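Local atomic coordinates of arabinan endo-1,5-alpha-l-arabinosidase A (Cellvibrio cellulosa, PDB entry 1GYH), a protein that cleaves the alpha-1,5-linked arabinofuranosyl chain of linear arabinan, releasing almost exclusively arabinotriose during breakdown of the plant cell wall. Residues A[252-257]-A[304-309]. Numbering follows the deposited sequence.
Sequences KGNKRW and VDEKEL
A single amide, that of Asn254, organises its own turn with one end and binds segment 304-309 with the other. Its CG sits in the crowded position between the backbone N and the carbonyl carbon (chi1 57°), which folds OD1 back over the turn. There OD1 accepts from Arg256 N at 2.9 Å, in the carbonyl plane, and from Trp257 N, which lies above that plane. With the oxygen held twice, the amide's rotation is fixed and ND2 faces Glu306. The bond from Asn254 ND2 to Glu306 OE2 is short, at 2.8 Å. It is also nearly straight (168°), and the acceptor lies almost in the amide plane. The carboxylate, by contrast, is met from above its own plane, the two planes being 48° apart. ND2 also donates to water 3, which in turn donates to Glu306 O, so ND2 is tied to the Glu306 carboxylate directly and to its backbone carbonyl through water. The other carboxylate oxygen, OE1, accepts from waters 1 and 2, which lead to Lys252 N and Gly253 O respectively.

Deeper in, the contact turns apolar. Leu309 lays its CB over one face of the Trp257 indole, 4.0 Å from the centroid of the five-membered ring, a CH-pi contact, while its CD1 lies 4.0 Å from Asn254 ND2. The indole is pinned at its edge as well, since NE1 donates to Asp310, whose carboxylate also forms a salt bridge with Arg256. On the 304-309 side, Asp305 OD1 caps Lys307 N at the type I turn leading into helix 308-311. The arrangement thus joins an Asx turn, in the connection between strands 248-251 and 257-268 of successive four-stranded sheets, to the turn following strand 302-303, at one edge of the second sheet, at a junction between adjacent blades of the five-bladed beta-propeller.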
ATOM      1  N   LYS A 252      -8.201 -14.722   2.771  1.00 14.43           N
ATOM      2  CA  LYS A 252      -9.516 -14.199   2.435  1.00 15.86           C
ATOM      3  C   LYS A 252     -10.376 -14.077   3.677  1.00 16.42           C
ATOM      4  O   LYS A 252     -10.041 -14.546   4.768  1.00 17.37           O
ATOM      5  CB  LYS A 252     -10.231 -15.063   1.401  1.00 15.53           C
ATOM      6  CG  LYS A 252     -10.603 -16.501   1.824  1.00 16.22           C
ATOM      7  CD  LYS A 252     -11.195 -17.360   0.668  1.00 19.40           C
ATOM      8  CE  LYS A 252     -11.514 -18.791   1.181  0.50 19.11           C
ATOM      9  NZ  LYS A 252     -12.482 -19.564   0.334  0.50 19.97           N
ATOM     10  N   GLY A 253     -11.506 -13.404   3.517  1.00 16.39           N
ATOM     11  CA  GLY A 253     -12.371 -13.121   4.642  1.00 14.89           C
ATOM     12  C   GLY A 253     -13.205 -14.272   5.079  1.00 14.02           C
ATOM     13  O   GLY A 253     -13.209 -15.316   4.441  1.00 14.19           O
ATOM     14  N   ASN A 254     -13.920 -14.061   6.180  1.00 13.67           N
ATOM     15  CA  ASN A 254     -14.824 -15.036   6.749  1.00 14.01           C
ATOM     16  C   ASN A 254     -16.117 -14.341   7.273  1.00 13.61           C
ATOM     17  O   ASN A 254     -16.372 -13.174   6.959  1.00 13.18           O
ATOM     18  CB  ASN A 254     -14.097 -15.834   7.854  1.00 13.94           C
ATOM     19  CG  ASN A 254     -13.540 -14.951   8.946  1.00 14.68           C
ATOM     20  OD1 ASN A 254     -14.244 -14.033   9.457  1.00 11.83           O
ATOM     21  ND2 ASN A 254     -12.260 -15.213   9.340  1.00 15.08           N
ATOM     22  N   LYS A 255     -16.927 -15.042   8.046  1.00 12.97           N
ATOM     23  CA  LYS A 255     -18.200 -14.471   8.539  1.00 13.20           C
ATOM     24  C   LYS A 255     -18.047 -13.198   9.395  1.00 12.87           C
ATOM     25  O   LYS A 255     -18.960 -12.358   9.444  1.00 11.17           O
ATOM     26  CB  LYS A 255     -19.052 -15.528   9.265  1.00 13.40           C
ATOM     27  CG  LYS A 255     -18.554 -16.002  10.648  1.00 15.45           C
ATOM     28  CD  LYS A 255     -19.139 -17.398  11.078  1.00 17.04           C
ATOM     29  CE  LYS A 255     -20.517 -17.330  11.666  1.00 19.42           C
ATOM     30  NZ  LYS A 255     -20.996 -18.661  12.229  1.00 19.87           N
ATOM     31  N   ARG A 256     -16.912 -13.057  10.081  1.00 12.58           N
ATOM     32  CA  ARG A 256     -16.694 -11.939  10.985  1.00 12.12           C
ATOM     33  C   ARG A 256     -15.996 -10.766  10.299  1.00 11.74           C
ATOM     34  O   ARG A 256     -16.177  -9.606  10.730  1.00 12.41           O
ATOM     35  CB  ARG A 256     -15.899 -12.372  12.236  1.00 11.87           C
ATOM     36  CG  ARG A 256     -16.703 -13.111  13.284  1.00 11.99           C
ATOM     37  CD  ARG A 256     -15.881 -13.723  14.463  1.00 13.60           C
ATOM     38  NE  ARG A 256     -14.752 -14.517  13.994  1.00 11.34           N
ATOM     39  CZ  ARG A 256     -14.843 -15.725  13.435  1.00 13.36           C
ATOM     40  NH1 ARG A 256     -16.012 -16.336  13.279  1.00 12.00           N
ATOM     41  NH2 ARG A 256     -13.738 -16.338  13.037  1.00 14.55           N
ATOM     42  N   TRP A 257     -15.227 -11.054   9.247  1.00 11.64           N
ATOM     43  CA  TRP A 257     -14.348 -10.098   8.566  1.00 12.06           C
ATOM     44  C   TRP A 257     -14.625 -10.182   7.067  1.00 13.54           C
ATOM     45  O   TRP A 257     -14.117 -11.069   6.368  1.00 14.47           O
ATOM     46  CB  TRP A 257     -12.865 -10.377   8.876  1.00 12.45           C
ATOM     47  CG  TRP A 257     -12.629 -10.305  10.311  1.00 12.90           C
ATOM     48  CD1 TRP A 257     -12.601 -11.355  11.186  1.00 12.19           C
ATOM     49  CD2 TRP A 257     -12.479  -9.114  11.104  1.00 13.47           C
ATOM     50  NE1 TRP A 257     -12.423 -10.893  12.467  1.00 14.18           N
ATOM     51  CE2 TRP A 257     -12.369  -9.525  12.458  1.00 13.62           C
ATOM     52  CE3 TRP A 257     -12.437  -7.732  10.812  1.00 13.24           C
ATOM     53  CZ2 TRP A 257     -12.202  -8.611  13.521  1.00 13.19           C
ATOM     54  CZ3 TRP A 257     -12.288  -6.828  11.866  1.00 13.74           C
ATOM     55  CH2 TRP A 257     -12.161  -7.282  13.213  1.00 15.75           C
ATOM     56  N   VAL A 304      -0.369 -17.420   6.639  1.00 14.45           N
ATOM     57  CA  VAL A 304      -0.877 -16.787   7.862  1.00 14.63           C
ATOM     58  C   VAL A 304      -2.016 -17.588   8.502  1.00 14.62           C
ATOM     59  O   VAL A 304      -2.654 -18.427   7.849  1.00 15.26           O
ATOM     60  CB  VAL A 304      -1.308 -15.323   7.596  1.00 15.80           C
ATOM     61  CG1 VAL A 304      -0.110 -14.462   7.209  1.00 16.28           C
ATOM     62  CG2 VAL A 304      -2.429 -15.250   6.516  1.00 16.09           C
ATOM     63  N   ASP A 305      -2.245 -17.362   9.793  1.00 14.07           N
ATOM     64  CA  ASP A 305      -3.281 -18.045  10.551  1.00 14.99           C
ATOM     65  C   ASP A 305      -4.463 -17.061  10.644  1.00 14.84           C
ATOM     66  O   ASP A 305      -4.365 -16.047  11.311  1.00 12.02           O
ATOM     67  CB  ASP A 305      -2.723 -18.453  11.940  1.00 14.74           C
ATOM     68  CG  ASP A 305      -3.771 -19.049  12.894  1.00 16.66           C
ATOM     69  OD1 ASP A 305      -4.975 -19.236  12.516  1.00 14.63           O
ATOM     70  OD2 ASP A 305      -3.436 -19.390  14.073  1.00 14.18           O
ATOM     71  N   GLU A 306      -5.566 -17.366   9.951  1.00 16.02           N
ATOM     72  CA  GLU A 306      -6.683 -16.405   9.892  1.00 16.78           C
ATOM     73  C   GLU A 306      -7.361 -16.150  11.255  1.00 15.83           C
ATOM     74  O   GLU A 306      -8.087 -15.169  11.426  1.00 14.56           O
ATOM     75  CB  GLU A 306      -7.660 -16.737   8.745  1.00 17.36           C
ATOM     76  CG  GLU A 306      -8.650 -17.839   8.916  1.00 22.83           C
ATOM     77  CD  GLU A 306      -9.816 -17.680   7.901  1.00 27.60           C
ATOM     78  OE1 GLU A 306      -9.620 -17.674   6.637  1.00 31.11           O
ATOM     79  OE2 GLU A 306     -10.938 -17.528   8.372  1.00 22.92           O
ATOM     80  N   LYS A 307      -7.110 -17.009  12.240  1.00 15.30           N
ATOM     81  CA  LYS A 307      -7.570 -16.762  13.610  1.00 15.31           C
ATOM     82  C   LYS A 307      -7.034 -15.485  14.207  1.00 13.73           C
ATOM     83  O   LYS A 307      -7.692 -14.905  15.066  1.00 11.32           O
ATOM     84  CB  LYS A 307      -7.246 -17.965  14.528  1.00 16.58           C
ATOM     85  CG  LYS A 307      -8.080 -19.195  14.168  1.00 18.99           C
ATOM     86  CD  LYS A 307      -7.462 -20.530  14.631  1.00 24.82           C
ATOM     87  CE  LYS A 307      -7.271 -20.615  16.103  1.00 26.78           C
ATOM     88  NZ  LYS A 307      -6.921 -22.037  16.512  1.00 33.03           N
ATOM     89  N   GLU A 308      -5.855 -15.034  13.751  1.00 12.89           N
ATOM     90  CA  GLU A 308      -5.302 -13.768  14.238  1.00 13.63           C
ATOM     91  C   GLU A 308      -6.105 -12.512  13.812  1.00 13.20           C
ATOM     92  O   GLU A 308      -5.949 -11.451  14.394  1.00 11.92           O
ATOM     93  CB  GLU A 308      -3.828 -13.636  13.848  1.00 13.19           C
ATOM     94  CG  GLU A 308      -2.985 -14.675  14.607  1.00 14.03           C
ATOM     95  CD  GLU A 308      -1.490 -14.611  14.312  1.00 14.31           C
ATOM     96  OE1 GLU A 308      -1.069 -13.833  13.457  1.00 13.91           O
ATOM     97  OE2 GLU A 308      -0.746 -15.375  14.952  1.00 15.19           O
ATOM     98  N   LEU A 309      -6.974 -12.647  12.807  1.00 12.50           N
ATOM     99  CA  LEU A 309      -7.978 -11.582  12.568  1.00 12.67           C
ATOM    100  C   LEU A 309      -8.802 -11.308  13.816  1.00 12.54           C
ATOM    101  O   LEU A 309      -9.194 -10.153  14.039  1.00 13.57           O
ATOM    102  CB  LEU A 309      -8.901 -11.889  11.384  1.00 10.75           C
ATOM    103  CG  LEU A 309      -8.242 -12.037  10.036  1.00 11.77           C
ATOM    104  CD1 LEU A 309      -9.225 -12.589   9.015  1.00 12.12           C
ATOM    105  CD2 LEU A 309      -7.607 -10.756   9.519  1.00 11.43           C
TER
HETATM  106  O   HOH W   1      -7.870 -17.367   4.402  1.00 28.83           O
HETATM  107  O   HOH W   2     -12.078 -18.147   4.930  1.00 38.45           O
HETATM  108  O   HOH W   3     -10.841 -15.016  11.905  1.00 26.38           O